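Local structure of 2',5'-phosphodiesterase 12 (Homo sapiens, 4Z0V) at residues L266-L271 and A307-V312; S278-V283 and D315-I320; S330-G335 and L391-I396; F368-S373 and D397-E402; K372-E377 and L433-K438. The protein belongs to the endonuclease/exonuclease/phosphatase family, joining an N-terminal domain of the E-set class to a DNase I-like domain. All coordinates share one frame; numbering follows the deposited sequence.

From the N terminus, strand 265-273 opens contact 1 and strand 280-287 opens contact 2. Both close on helix 295-316 and the loop after it, contact 1 first, so the two cross. Together they fix this helix over neighbouring strands of the seven-stranded sheet. Further along, contact 3 starts in the loop before helix 335-342, contact 4 at 368-373 and contact 5 at 372-377, the last two sharing K372 and S373. Strand 387-397 closes contact 3, which therefore crosses contacts 4 and 5. Residues 397-402 then close contact 4, whose loop lies largely inside that of contact 5, closed by strand 433-439. Contact 4 sits at the turn leading to the six-stranded sheet, and contact 5 packs the two sheets together.

Contact 1 (L266-L271 and A307-V312); sequences LQVSVL and AHIRHV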
# COMPACT_ATOMS: atom_id res chain seq x y z
N LEU A 266 10.90 -3.53 -7.79
CA LEU A 266 9.97 -4.64 -7.57
C LEU A 266 10.21 -5.20 -6.19
O LEU A 266 11.33 -5.61 -5.87
CB LEU A 266 10.21 -5.74 -8.63
CG LEU A 266 9.32 -7.00 -8.46
CD1 LEU A 266 7.84 -6.66 -8.68
CD2 LEU A 266 9.77 -8.09 -9.41
N GLN A 267 9.18 -5.23 -5.39
CA GLN A 267 9.29 -5.78 -4.04
C GLN A 267 8.70 -7.19 -4.08
O GLN A 267 7.62 -7.40 -4.65
CB GLN A 267 8.53 -4.85 -3.09
CG GLN A 267 8.43 -5.32 -1.65
CD GLN A 267 7.75 -4.23 -0.82
OE1 GLN A 267 6.61 -3.83 -1.10
NE2 GLN A 267 8.48 -3.71 0.16
N VAL A 268 9.42 -8.16 -3.53
CA VAL A 268 8.94 -9.52 -3.54
C VAL A 268 9.12 -10.08 -2.14
O VAL A 268 10.24 -10.06 -1.61
CB VAL A 268 9.62 -10.43 -4.60
CG1 VAL A 268 9.10 -11.86 -4.50
CG2 VAL A 268 9.42 -9.90 -6.03
N SER A 269 8.04 -10.62 -1.60
CA SER A 269 8.06 -11.22 -0.26
C SER A 269 7.40 -12.59 -0.31
O SER A 269 6.27 -12.70 -0.80
CB SER A 269 7.31 -10.32 0.71
OG SER A 269 7.71 -8.96 0.58
N VAL A 270 8.06 -13.61 0.24
CA VAL A 270 7.46 -14.94 0.28
C VAL A 270 6.91 -15.14 1.68
O VAL A 270 7.67 -15.05 2.64
CB VAL A 270 8.46 -16.04 -0.14
CG1 VAL A 270 7.86 -17.43 0.11
CG2 VAL A 270 8.86 -15.87 -1.61
N LEU A 271 5.60 -15.44 1.78
CA LEU A 271 4.91 -15.61 3.06
C LEU A 271 4.54 -17.05 3.29
O LEU A 271 4.25 -17.79 2.34
CB LEU A 271 3.61 -14.77 3.09
CG LEU A 271 3.73 -13.27 2.76
CD1 LEU A 271 2.37 -12.62 2.79
CD2 LEU A 271 4.69 -12.55 3.73
N ALA A 307 9.83 -12.79 -15.08
CA ALA A 307 10.96 -13.73 -15.09
C ALA A 307 11.56 -13.82 -13.68
O ALA A 307 11.93 -14.90 -13.24
CB ALA A 307 12.03 -13.29 -16.09
N HIS A 308 11.65 -12.69 -12.97
CA HIS A 308 12.13 -12.69 -11.60
C HIS A 308 11.17 -13.47 -10.68
O HIS A 308 11.61 -14.28 -9.87
CB HIS A 308 12.33 -11.24 -11.06
CG HIS A 308 12.91 -11.25 -9.68
ND1 HIS A 308 14.16 -11.80 -9.42
CD2 HIS A 308 12.37 -10.83 -8.50
CE1 HIS A 308 14.36 -11.67 -8.12
NE2 HIS A 308 13.30 -11.11 -7.52
N ILE A 309 9.88 -13.21 -10.81
CA ILE A 309 8.88 -13.88 -9.96
C ILE A 309 8.85 -15.39 -10.28
O ILE A 309 8.71 -16.20 -9.35
CB ILE A 309 7.49 -13.21 -10.13
CG1 ILE A 309 7.52 -11.79 -9.50
CG2 ILE A 309 6.41 -14.07 -9.49
CD1 ILE A 309 6.39 -10.85 -10.01
N ARG A 310 9.06 -15.76 -11.56
CA ARG A 310 9.12 -17.17 -11.95
C ARG A 310 10.32 -17.83 -11.25
O ARG A 310 10.19 -18.92 -10.71
CB ARG A 310 9.21 -17.29 -13.50
CG ARG A 310 9.36 -18.72 -14.08
CD ARG A 310 8.21 -19.66 -13.79
NE ARG A 310 7.01 -19.31 -14.55
CZ ARG A 310 5.79 -19.79 -14.30
NH1 ARG A 310 5.60 -20.65 -13.30
NH2 ARG A 310 4.76 -19.40 -15.03
N HIS A 311 11.45 -17.14 -11.22
CA HIS A 311 12.65 -17.65 -10.56
C HIS A 311 12.40 -17.86 -9.08
O HIS A 311 12.71 -18.91 -8.53
CB HIS A 311 13.83 -16.69 -10.75
CG HIS A 311 15.06 -17.07 -9.99
ND1 HIS A 311 15.76 -18.22 -10.28
CD2 HIS A 311 15.69 -16.41 -8.98
CE1 HIS A 311 16.79 -18.24 -9.44
NE2 HIS A 311 16.79 -17.16 -8.65
N VAL A 312 11.86 -16.82 -8.40
CA VAL A 312 11.61 -16.94 -6.97
C VAL A 312 10.61 -18.05 -6.66
O VAL A 312 10.83 -18.84 -5.74
CB VAL A 312 11.11 -15.58 -6.41
CG1 VAL A 312 10.62 -15.72 -4.96
CG2 VAL A 312 12.21 -14.52 -6.50
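V270 and V312 make the closest approach here, CG2 of V270 lying 3.8 Å from CG1 of V312. The same V312 methyl is shared, less closely, with CG1 of V268, each strand valine running opposite in direction to V312 as it slides past it. One turn back along the helix, H308 takes over. Its CG stands anti to the backbone N (chi1 -177°), and its CD2 lies 3.9 Å from CD2 of L266 and 4.0 Å from CG2 of V268. The V268 methyl comes in at the edge of the imidazole, near its plane, while CG2 of V312 sits over one face, 3.7 Å above the plane and displaced toward the rim. Packing is looser around I309, whose CG1 stays 4.3 Å from CD2 of L266 and 4.4 Å from CG2 of V268; its side chain also packs on V322 and F324 of strand 322-327. A307, R310 and H311 occupy the more exposed flank of the helix, and R310 makes a cation-pi contact with F369. Strand and helix run nearly parallel, their axes 20° apart. No hydrogen bond joins the segments; NE2 of H308 bonds outside them to the carbonyl O of H228. Since a carbonyl can only accept, NE2 must carry a proton; with that N-H satisfied, CD2 is the ring atom that meets L266 and V268 in an otherwise apolar helix-on-sheet interface.

Contact 2 (S278-V283 and D315-I320); sequences SKRICV and DLYPGI
R280 lays its guanidinium across the edge of the Y317 ring, CD1 of Y317 standing 3.7 Å from NH1 and under one face of the group. The planes are 86° apart, so the ring meets the guanidinium with its rim. NH2 comes 3.3 Å from CD of P318, the centre of an inverse gamma turn. R280 was modelled in two conformers and these guanidinium contacts belong to one of them, so they are tentative. I320 crosses the arginine at about a right angle: its CG2 lies 3.8 Å from both CB and NE of R280. Its CG1 takes the crowded position between backbone N and carbonyl carbon (chi1 59°), and CD1 reaches CB of C282 at 3.9 Å. These residues join the start of strand 280-287 to the loop leading from helix 295-316 into strand 322-327, within a beta-alpha-beta unit. With no hydrogen bond between the segments and Y317 OH bonded to S226, the arginine contributes mainly through van der Waals contact, its CB and NE covering CG2 of the buried I320.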
# COMPACT_ATOMS: atom_id res chain seq x y z
N SER A 278 1.37 -26.38 4.40
CA SER A 278 1.74 -26.64 3.01
C SER A 278 1.57 -25.38 2.12
O SER A 278 1.85 -25.44 0.92
CB SER A 278 0.87 -27.77 2.46
OG SER A 278 -0.45 -27.36 2.18
N LYS A 279 1.11 -24.25 2.72
CA LYS A 279 0.79 -23.08 1.93
C LYS A 279 1.73 -21.91 2.10
O LYS A 279 1.85 -21.27 3.16
CB LYS A 279 -0.65 -22.61 2.17
CG LYS A 279 -1.66 -23.39 1.31
CD LYS A 279 -3.11 -23.08 1.66
CE LYS A 279 -4.10 -23.76 0.74
NZ LYS A 279 -4.02 -25.25 0.79
N ARG A 280 2.39 -21.62 0.97
CA ARG A 280 3.30 -20.48 0.84
C ARG A 280 2.79 -19.63 -0.33
O ARG A 280 2.13 -20.15 -1.23
CB ARG A 280 4.76 -20.95 0.63
CG ARG A 280 5.37 -21.68 1.86
CD ARG A 280 6.72 -22.40 1.66
NE ARG A 280 6.69 -23.30 0.50
CZ ARG A 280 7.67 -24.11 0.10
NH1 ARG A 280 8.80 -24.23 0.81
NH2 ARG A 280 7.52 -24.84 -0.99
N ILE A 281 3.08 -18.34 -0.32
CA ILE A 281 2.63 -17.49 -1.42
C ILE A 281 3.68 -16.41 -1.63
O ILE A 281 4.30 -15.92 -0.68
CB ILE A 281 1.22 -16.91 -1.15
CG1 ILE A 281 0.67 -16.15 -2.38
CG2 ILE A 281 1.16 -16.05 0.14
CD1 ILE A 281 -0.84 -16.33 -2.49
N CYS A 282 3.93 -16.13 -2.88
CA CYS A 282 4.89 -15.12 -3.30
C CYS A 282 4.10 -13.82 -3.61
O CYS A 282 3.29 -13.79 -4.53
CB CYS A 282 5.64 -15.63 -4.53
SG CYS A 282 6.73 -14.39 -5.26
N VAL A 283 4.31 -12.77 -2.80
CA VAL A 283 3.60 -11.49 -2.95
C VAL A 283 4.54 -10.47 -3.58
O VAL A 283 5.57 -10.12 -2.98
CB VAL A 283 3.05 -10.96 -1.60
CG1 VAL A 283 2.36 -9.60 -1.79
CG2 VAL A 283 2.09 -11.97 -0.96
N ASP A 315 11.93 -21.71 -8.87
CA ASP A 315 13.33 -22.15 -8.80
C ASP A 315 13.81 -22.08 -7.36
O ASP A 315 14.22 -23.12 -6.83
CB ASP A 315 14.22 -21.30 -9.73
CG ASP A 315 14.02 -21.49 -11.22
OD1 ASP A 315 13.32 -22.44 -11.61
OD2 ASP A 315 14.61 -20.70 -12.00
N LEU A 316 13.74 -20.89 -6.71
CA LEU A 316 14.16 -20.73 -5.31
C LEU A 316 13.24 -21.54 -4.42
O LEU A 316 13.72 -22.25 -3.55
CB LEU A 316 14.19 -19.25 -4.86
CG LEU A 316 15.20 -18.34 -5.59
CD1 LEU A 316 15.25 -16.94 -4.94
CD2 LEU A 316 16.62 -18.94 -5.57
N TYR A 317 11.93 -21.44 -4.65
CA TYR A 317 10.92 -22.25 -3.95
C TYR A 317 10.39 -23.26 -4.96
O TYR A 317 10.32 -22.95 -6.15
CB TYR A 317 9.80 -21.39 -3.39
CG TYR A 317 10.21 -20.63 -2.15
CD1 TYR A 317 10.03 -21.18 -0.88
CD2 TYR A 317 10.80 -19.37 -2.24
CE1 TYR A 317 10.41 -20.49 0.27
CE2 TYR A 317 11.20 -18.67 -1.10
CZ TYR A 317 11.02 -19.25 0.15
OH TYR A 317 11.35 -18.53 1.27
N PRO A 318 9.93 -24.43 -4.51
CA PRO A 318 9.52 -25.47 -5.46
C PRO A 318 8.06 -25.37 -5.92
O PRO A 318 7.31 -26.34 -5.85
CB PRO A 318 9.80 -26.76 -4.66
CG PRO A 318 9.46 -26.37 -3.27
CD PRO A 318 10.01 -24.96 -3.13
N GLY A 319 7.70 -24.22 -6.47
CA GLY A 319 6.40 -24.00 -7.10
C GLY A 319 5.35 -23.49 -6.16
O GLY A 319 4.52 -24.25 -5.66
N ILE A 320 5.41 -22.19 -5.86
CA ILE A 320 4.42 -21.56 -4.98
C ILE A 320 3.59 -20.56 -5.79
O ILE A 320 4.10 -19.99 -6.76
CB ILE A 320 5.09 -20.92 -3.76
CG1 ILE A 320 6.13 -19.83 -4.19
CG2 ILE A 320 5.73 -22.01 -2.90
CD1 ILE A 320 6.66 -19.02 -2.97

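Contact 3 (S330-G335 and L391-I396); sequences STPSTG and LDYIFI
S330 and L391 bring the two backbones closest, with their CA atoms 5.0 Å apart, where an irregular loop passes L391 within the interrupted strand 387-397. From there the loop turns away through a type I beta turn, T331 to T334, and enters helix 335-342 with T334 as N-cap. T331 O accepts from both T334 N and T334 OG1, the hydroxyl bond measuring 2.9 Å, and T334 OG1 also caps the backbone N of Y337. Y393, its CG anti to the carbonyl carbon (chi1 -55°), is the side chain that ties strand to loop. Its OH donates to S330 O at 2.7 Å, in the carbonyl plane on a lone pair with a C=O...O angle of 139°. The same oxygen sits in plane at the ring edge, 3.1 Å from CE2 of Y393. P332 crosses the tyrosine obliquely and brings CD to 3.3 Å from OH; its nitrogen is also near but has no hydrogen to share. T331 and L391 lie side by side, and CG2 of T331 meets CD2 of L391 at 3.9 Å. The side chain of L391 comes within about 8 Å of the bound magnesium ion. The next residue, D392, accepts from H430 ND1, and D327 and N329 precede the loop in a Gly-Asp-Phe-Asn sequence: this Asp-His pair and Asp-x-Asn motif are hallmarks of the metal-binding end of the DNase I-like fold.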
# COMPACT_ATOMS: atom_id res chain seq x y z
N SER A 330 -0.60 1.41 -16.53
CA SER A 330 -1.04 0.79 -17.79
C SER A 330 -2.51 0.53 -17.76
O SER A 330 -2.98 -0.20 -16.88
CB SER A 330 -0.32 -0.53 -18.05
OG SER A 330 1.08 -0.46 -17.83
N THR A 331 -3.22 1.03 -18.76
CA THR A 331 -4.66 0.76 -18.82
C THR A 331 -4.92 -0.61 -19.47
O THR A 331 -4.01 -1.17 -20.08
CB THR A 331 -5.39 1.88 -19.58
OG1 THR A 331 -5.05 1.79 -20.97
CG2 THR A 331 -5.15 3.27 -18.98
N PRO A 332 -6.16 -1.16 -19.42
CA PRO A 332 -6.40 -2.50 -20.00
C PRO A 332 -6.27 -2.61 -21.52
O PRO A 332 -6.21 -3.72 -22.04
CB PRO A 332 -7.84 -2.83 -19.57
CG PRO A 332 -8.06 -1.96 -18.33
CD PRO A 332 -7.35 -0.69 -18.67
N SER A 333 -6.16 -1.49 -22.24
CA SER A 333 -6.02 -1.56 -23.70
C SER A 333 -4.55 -1.65 -24.14
O SER A 333 -4.29 -1.78 -25.34
CB SER A 333 -6.68 -0.34 -24.35
OG SER A 333 -6.10 0.86 -23.87
N THR A 334 -3.59 -1.63 -23.19
CA THR A 334 -2.17 -1.59 -23.53
C THR A 334 -1.56 -2.95 -23.85
O THR A 334 -2.12 -4.00 -23.52
CB THR A 334 -1.37 -0.97 -22.38
OG1 THR A 334 -1.47 -1.81 -21.23
CG2 THR A 334 -1.81 0.45 -22.04
N GLY A 335 -0.34 -2.88 -24.42
CA GLY A 335 0.47 -4.05 -24.69
C GLY A 335 0.85 -4.71 -23.38
O GLY A 335 0.83 -5.92 -23.28
N LEU A 391 -5.23 2.11 -13.74
CA LEU A 391 -3.77 1.94 -13.77
C LEU A 391 -3.27 0.88 -12.81
O LEU A 391 -2.12 0.44 -12.94
CB LEU A 391 -3.10 3.28 -13.38
CG LEU A 391 -3.42 4.51 -14.28
CD1 LEU A 391 -2.71 5.73 -13.78
CD2 LEU A 391 -3.10 4.24 -15.75
N ASP A 392 -4.10 0.52 -11.83
CA ASP A 392 -3.76 -0.38 -10.71
C ASP A 392 -4.41 -1.72 -10.84
O ASP A 392 -5.57 -1.81 -11.27
CB ASP A 392 -4.20 0.25 -9.37
CG ASP A 392 -3.61 1.63 -9.16
OD1 ASP A 392 -2.45 1.71 -8.70
OD2 ASP A 392 -4.26 2.63 -9.56
N TYR A 393 -3.68 -2.78 -10.45
CA TYR A 393 -4.25 -4.13 -10.54
C TYR A 393 -3.79 -5.02 -9.40
O TYR A 393 -2.71 -4.81 -8.85
CB TYR A 393 -3.85 -4.82 -11.85
CG TYR A 393 -4.20 -4.03 -13.10
CD1 TYR A 393 -5.46 -4.14 -13.69
CD2 TYR A 393 -3.28 -3.17 -13.69
CE1 TYR A 393 -5.80 -3.38 -14.81
CE2 TYR A 393 -3.62 -2.39 -14.79
CZ TYR A 393 -4.87 -2.51 -15.36
OH TYR A 393 -5.21 -1.73 -16.44
N ILE A 394 -4.61 -6.02 -9.06
CA ILE A 394 -4.22 -7.10 -8.17
C ILE A 394 -4.23 -8.32 -9.08
O ILE A 394 -5.31 -8.80 -9.40
CB ILE A 394 -5.11 -7.28 -6.92
CG1 ILE A 394 -5.02 -6.03 -5.99
CG2 ILE A 394 -4.72 -8.57 -6.15
CD1 ILE A 394 -6.18 -5.95 -4.94
N PHE A 395 -3.08 -8.76 -9.56
CA PHE A 395 -3.03 -9.92 -10.46
C PHE A 395 -2.89 -11.17 -9.64
O PHE A 395 -2.00 -11.25 -8.77
CB PHE A 395 -1.89 -9.80 -11.47
CG PHE A 395 -2.08 -8.73 -12.52
CD1 PHE A 395 -3.12 -8.81 -13.44
CD2 PHE A 395 -1.19 -7.67 -12.62
CE1 PHE A 395 -3.30 -7.81 -14.41
CE2 PHE A 395 -1.34 -6.69 -13.61
CZ PHE A 395 -2.39 -6.78 -14.51
N ILE A 396 -3.77 -12.16 -9.90
CA ILE A 396 -3.74 -13.39 -9.08
C ILE A 396 -3.45 -14.61 -9.92
O ILE A 396 -3.89 -14.71 -11.05
CB ILE A 396 -5.02 -13.60 -8.26
CG1 ILE A 396 -6.27 -13.80 -9.17
CG2 ILE A 396 -5.24 -12.43 -7.26
CD1 ILE A 396 -7.48 -14.36 -8.49

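Contact 4 (F368-S373 and D397-E402); sequences FFKLKS and DLNALE
L398 packs against K370 and K372 from its first side-chain atom to its last. CB lies 3.6 Å from the carbonyl O of K370. CG, anti to its own carbonyl carbon (chi1 -72°), stays near the same O and also meets CB of K372 at 3.9 Å. CD1 also reaches CB of K372, and CD2 lies 3.8 Å from it and touches CD, the two side chains crossing at about a right angle before the extended lysine carries its NZ away. The backbones are joined by L398 N donating to K370 O at 2.8 Å with an N-H...O angle of 167°. A water also bridges the segments: K370 N donates to it, and it donates to D397 OD1 at 2.7 Å. That OD1 is gripped again by N399 N at 3.0 Å, from 44° above the carboxylate plane, forming an Asx turn, while D397 O accepts from A400 N and L401 N. L371 and D397 are an antiparallel non-hydrogen-bonded pair, with CD2 of L371 4.0 Å from D397 N. The contact lies where strand 387-397 turns over into strand 401-406 beside the short strand 371-373, L371 packing on L306 of helix 295-316 and V340 of helix 335-342.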
# COMPACT_ATOMS: atom_id res chain seq x y z
N PHE A 368 4.41 -17.95 -18.89
CA PHE A 368 3.47 -19.05 -18.65
C PHE A 368 2.65 -18.88 -17.39
O PHE A 368 2.03 -19.86 -16.95
CB PHE A 368 4.20 -20.41 -18.64
CG PHE A 368 5.05 -20.59 -19.87
CD1 PHE A 368 4.47 -20.69 -21.13
CD2 PHE A 368 6.44 -20.60 -19.79
CE1 PHE A 368 5.25 -20.82 -22.28
CE2 PHE A 368 7.22 -20.73 -20.94
CZ PHE A 368 6.62 -20.83 -22.18
N PHE A 369 2.57 -17.65 -16.82
CA PHE A 369 1.70 -17.45 -15.67
C PHE A 369 0.26 -17.35 -16.13
O PHE A 369 0.01 -16.80 -17.21
CB PHE A 369 2.06 -16.13 -14.96
CG PHE A 369 3.33 -16.20 -14.15
CD1 PHE A 369 3.33 -16.75 -12.87
CD2 PHE A 369 4.52 -15.71 -14.66
CE1 PHE A 369 4.50 -16.76 -12.10
CE2 PHE A 369 5.68 -15.71 -13.89
CZ PHE A 369 5.66 -16.23 -12.61
N LYS A 370 -0.70 -17.80 -15.32
CA LYS A 370 -2.12 -17.61 -15.64
C LYS A 370 -2.63 -16.61 -14.63
O LYS A 370 -2.88 -16.98 -13.47
CB LYS A 370 -2.90 -18.93 -15.62
CG LYS A 370 -2.29 -20.02 -16.51
CD LYS A 370 -2.12 -19.58 -17.98
CE LYS A 370 -1.12 -20.47 -18.71
NZ LYS A 370 -0.79 -19.92 -20.05
N LEU A 371 -2.68 -15.33 -15.05
CA LEU A 371 -2.99 -14.20 -14.18
C LEU A 371 -4.26 -13.53 -14.55
O LEU A 371 -4.54 -13.31 -15.72
CB LEU A 371 -1.85 -13.15 -14.20
CG LEU A 371 -0.47 -13.66 -13.75
CD1 LEU A 371 0.61 -12.66 -14.14
CD2 LEU A 371 -0.43 -13.95 -12.27
N LYS A 372 -5.05 -13.24 -13.55
CA LYS A 372 -6.33 -12.58 -13.72
C LYS A 372 -6.29 -11.31 -12.90
O LYS A 372 -5.76 -11.34 -11.79
CB LYS A 372 -7.46 -13.51 -13.24
CG LYS A 372 -8.86 -12.89 -13.23
CD LYS A 372 -9.86 -13.79 -12.51
CE LYS A 372 -11.20 -13.09 -12.39
NZ LYS A 372 -12.21 -13.92 -11.68
N SER A 373 -6.84 -10.22 -13.44
CA SER A 373 -6.99 -8.99 -12.64
C SER A 373 -8.13 -9.27 -11.66
O SER A 373 -9.30 -9.40 -12.06
CB SER A 373 -7.30 -7.80 -13.55
OG SER A 373 -7.57 -6.69 -12.72
N ASP A 397 -2.71 -15.53 -9.34
CA ASP A 397 -2.37 -16.82 -9.95
C ASP A 397 -3.61 -17.70 -9.97
O ASP A 397 -4.02 -18.23 -8.93
CB ASP A 397 -1.27 -17.47 -9.10
CG ASP A 397 -0.69 -18.75 -9.65
OD1 ASP A 397 -1.26 -19.29 -10.64
OD2 ASP A 397 0.33 -19.21 -9.09
N LEU A 398 -4.20 -17.90 -11.16
CA LEU A 398 -5.39 -18.75 -11.30
C LEU A 398 -5.14 -20.22 -10.97
O LEU A 398 -6.10 -20.96 -10.75
CB LEU A 398 -5.95 -18.66 -12.72
CG LEU A 398 -6.63 -17.34 -13.06
CD1 LEU A 398 -6.83 -17.21 -14.55
CD2 LEU A 398 -7.92 -17.14 -12.24
N ASN A 399 -3.88 -20.67 -10.91
CA ASN A 399 -3.62 -22.07 -10.52
C ASN A 399 -4.03 -22.37 -9.07
O ASN A 399 -4.34 -23.51 -8.75
CB ASN A 399 -2.13 -22.40 -10.62
CG ASN A 399 -1.58 -22.46 -12.02
OD1 ASN A 399 -2.29 -22.69 -12.98
ND2 ASN A 399 -0.26 -22.31 -12.15
N ALA A 400 -3.99 -21.36 -8.20
CA ALA A 400 -4.19 -21.57 -6.77
C ALA A 400 -5.18 -20.63 -6.11
O ALA A 400 -5.55 -20.86 -4.96
CB ALA A 400 -2.86 -21.42 -6.06
N LEU A 401 -5.58 -19.56 -6.80
CA LEU A 401 -6.44 -18.57 -6.17
C LEU A 401 -7.63 -18.24 -7.01
O LEU A 401 -7.54 -18.29 -8.25
CB LEU A 401 -5.64 -17.28 -5.93
CG LEU A 401 -4.45 -17.39 -4.95
CD1 LEU A 401 -3.49 -16.26 -5.20
CD2 LEU A 401 -4.93 -17.38 -3.48
N GLU A 402 -8.72 -17.87 -6.34
CA GLU A 402 -9.95 -17.43 -6.99
C GLU A 402 -10.49 -16.21 -6.27
O GLU A 402 -10.15 -15.99 -5.11
CB GLU A 402 -11.00 -18.56 -7.05
CG GLU A 402 -11.49 -19.05 -5.71
CD GLU A 402 -12.39 -20.27 -5.74
OE1 GLU A 402 -13.07 -20.52 -4.72
OE2 GLU A 402 -12.39 -20.99 -6.76
O HOH W 1 0.19 -19.00 -12.93

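Contact 5 (K372-E377 and L433-K438); sequences KSACGE and LVCDLK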
# COMPACT_ATOMS: atom_id res chain seq x y z
N LYS A 372 -5.05 -13.24 -13.55
CA LYS A 372 -6.33 -12.58 -13.72
C LYS A 372 -6.29 -11.31 -12.90
O LYS A 372 -5.76 -11.34 -11.79
CB LYS A 372 -7.46 -13.51 -13.24
CG LYS A 372 -8.86 -12.89 -13.23
CD LYS A 372 -9.86 -13.79 -12.51
CE LYS A 372 -11.20 -13.09 -12.39
NZ LYS A 372 -12.21 -13.92 -11.68
N SER A 373 -6.84 -10.22 -13.44
CA SER A 373 -6.99 -8.99 -12.64
C SER A 373 -8.13 -9.27 -11.66
O SER A 373 -9.30 -9.40 -12.06
CB SER A 373 -7.30 -7.80 -13.55
OG SER A 373 -7.57 -6.69 -12.72
N ALA A 374 -7.81 -9.43 -10.37
CA ALA A 374 -8.82 -9.77 -9.37
C ALA A 374 -9.97 -8.76 -9.30
O ALA A 374 -11.12 -9.16 -9.17
CB ALA A 374 -8.16 -9.91 -7.99
N CYS A 375 -9.68 -7.45 -9.41
CA CYS A 375 -10.76 -6.46 -9.35
C CYS A 375 -11.27 -6.06 -10.73
O CYS A 375 -12.00 -5.07 -10.86
CB CYS A 375 -10.32 -5.24 -8.54
SG CYS A 375 -9.79 -5.67 -6.87
N GLY A 376 -10.90 -6.84 -11.74
CA GLY A 376 -11.34 -6.64 -13.10
C GLY A 376 -10.75 -5.42 -13.74
O GLY A 376 -9.56 -5.13 -13.59
N GLU A 377 -11.59 -4.68 -14.47
CA GLU A 377 -11.14 -3.50 -15.19
C GLU A 377 -12.06 -2.34 -14.86
O GLU A 377 -12.94 -2.01 -15.65
CB GLU A 377 -11.08 -3.79 -16.71
CG GLU A 377 -10.13 -4.93 -17.08
CD GLU A 377 -10.27 -5.51 -18.47
OE1 GLU A 377 -10.98 -4.91 -19.30
OE2 GLU A 377 -9.63 -6.55 -18.74
N LEU A 433 -7.53 -0.70 -4.31
CA LEU A 433 -8.18 -1.94 -4.77
C LEU A 433 -8.23 -2.89 -3.62
O LEU A 433 -7.23 -3.05 -2.93
CB LEU A 433 -7.43 -2.59 -5.93
CG LEU A 433 -7.35 -1.83 -7.22
CD1 LEU A 433 -6.58 -2.65 -8.20
CD2 LEU A 433 -8.75 -1.50 -7.76
N VAL A 434 -9.39 -3.49 -3.36
CA VAL A 434 -9.54 -4.43 -2.23
C VAL A 434 -10.34 -5.62 -2.72
O VAL A 434 -11.42 -5.42 -3.30
CB VAL A 434 -10.23 -3.78 -1.00
CG1 VAL A 434 -10.17 -4.70 0.23
CG2 VAL A 434 -9.66 -2.40 -0.68
N CYS A 435 -9.86 -6.84 -2.49
CA CYS A 435 -10.62 -8.03 -2.90
C CYS A 435 -10.34 -9.16 -1.94
O CYS A 435 -9.26 -9.24 -1.35
CB CYS A 435 -10.26 -8.43 -4.32
SG CYS A 435 -8.54 -8.91 -4.50
N ASP A 436 -11.31 -10.06 -1.79
CA ASP A 436 -11.12 -11.24 -0.96
C ASP A 436 -10.81 -12.38 -1.90
O ASP A 436 -11.57 -12.59 -2.85
CB ASP A 436 -12.37 -11.53 -0.13
CG ASP A 436 -12.64 -10.49 0.92
OD1 ASP A 436 -11.77 -9.62 1.14
OD2 ASP A 436 -13.70 -10.57 1.56
N LEU A 437 -9.66 -13.02 -1.70
CA LEU A 437 -9.22 -14.15 -2.52
C LEU A 437 -9.43 -15.44 -1.76
O LEU A 437 -9.38 -15.43 -0.54
CB LEU A 437 -7.74 -14.00 -2.87
CG LEU A 437 -7.34 -12.69 -3.57
CD1 LEU A 437 -5.82 -12.65 -3.77
CD2 LEU A 437 -8.12 -12.53 -4.89
N LYS A 438 -9.70 -16.54 -2.45
CA LYS A 438 -9.86 -17.82 -1.77
C LYS A 438 -8.84 -18.81 -2.32
O LYS A 438 -8.58 -18.82 -3.53
CB LYS A 438 -11.31 -18.35 -1.95
CG LYS A 438 -11.65 -19.58 -1.10
CD LYS A 438 -13.17 -19.73 -0.98
CE LYS A 438 -13.61 -20.79 -0.00
NZ LYS A 438 -13.68 -22.14 -0.63
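The type I beta turn S373-G376, which ends the short strand 371-373, presses A374 and C375 onto strand 433-439. C375 meets the middle of the segment, between L433 and C435. With its SG anti to the carbonyl carbon (chi1 -57°), the sulfur lies 3.8 Å from CB of C435 and also touches CB of L433 and the carbonyl O of V434. Its CB meets CD2 of L433 at 4.1 Å. A374 has a single methyl to offer, and this CB comes 3.7 Å from SG of C435, which stands between its own backbone N and carbonyl carbon (chi1 63°), and also touches CD2 of L437. The two sulfurs are 4.2 Å apart, C375 SG to C435 SG, far too long for a disulfide. Strand 371-373 pairs with 387-397 in the seven-stranded sheet, whereas 433-439 lies between 125-132 and 401-406 in the six-stranded one, so these side chains pack between the two sheets of the DNase I-like sandwich. I394 of strand 387-397 touches both L433 and C435 in the same layer. The turn itself is held by G376 N bonding to S373 O and by S373 OG donating to G376 O at 2.7 Å, in the carbonyl plane on a lone pair. G376 ends the turn at positive phi, and E377 beyond it packs on P332.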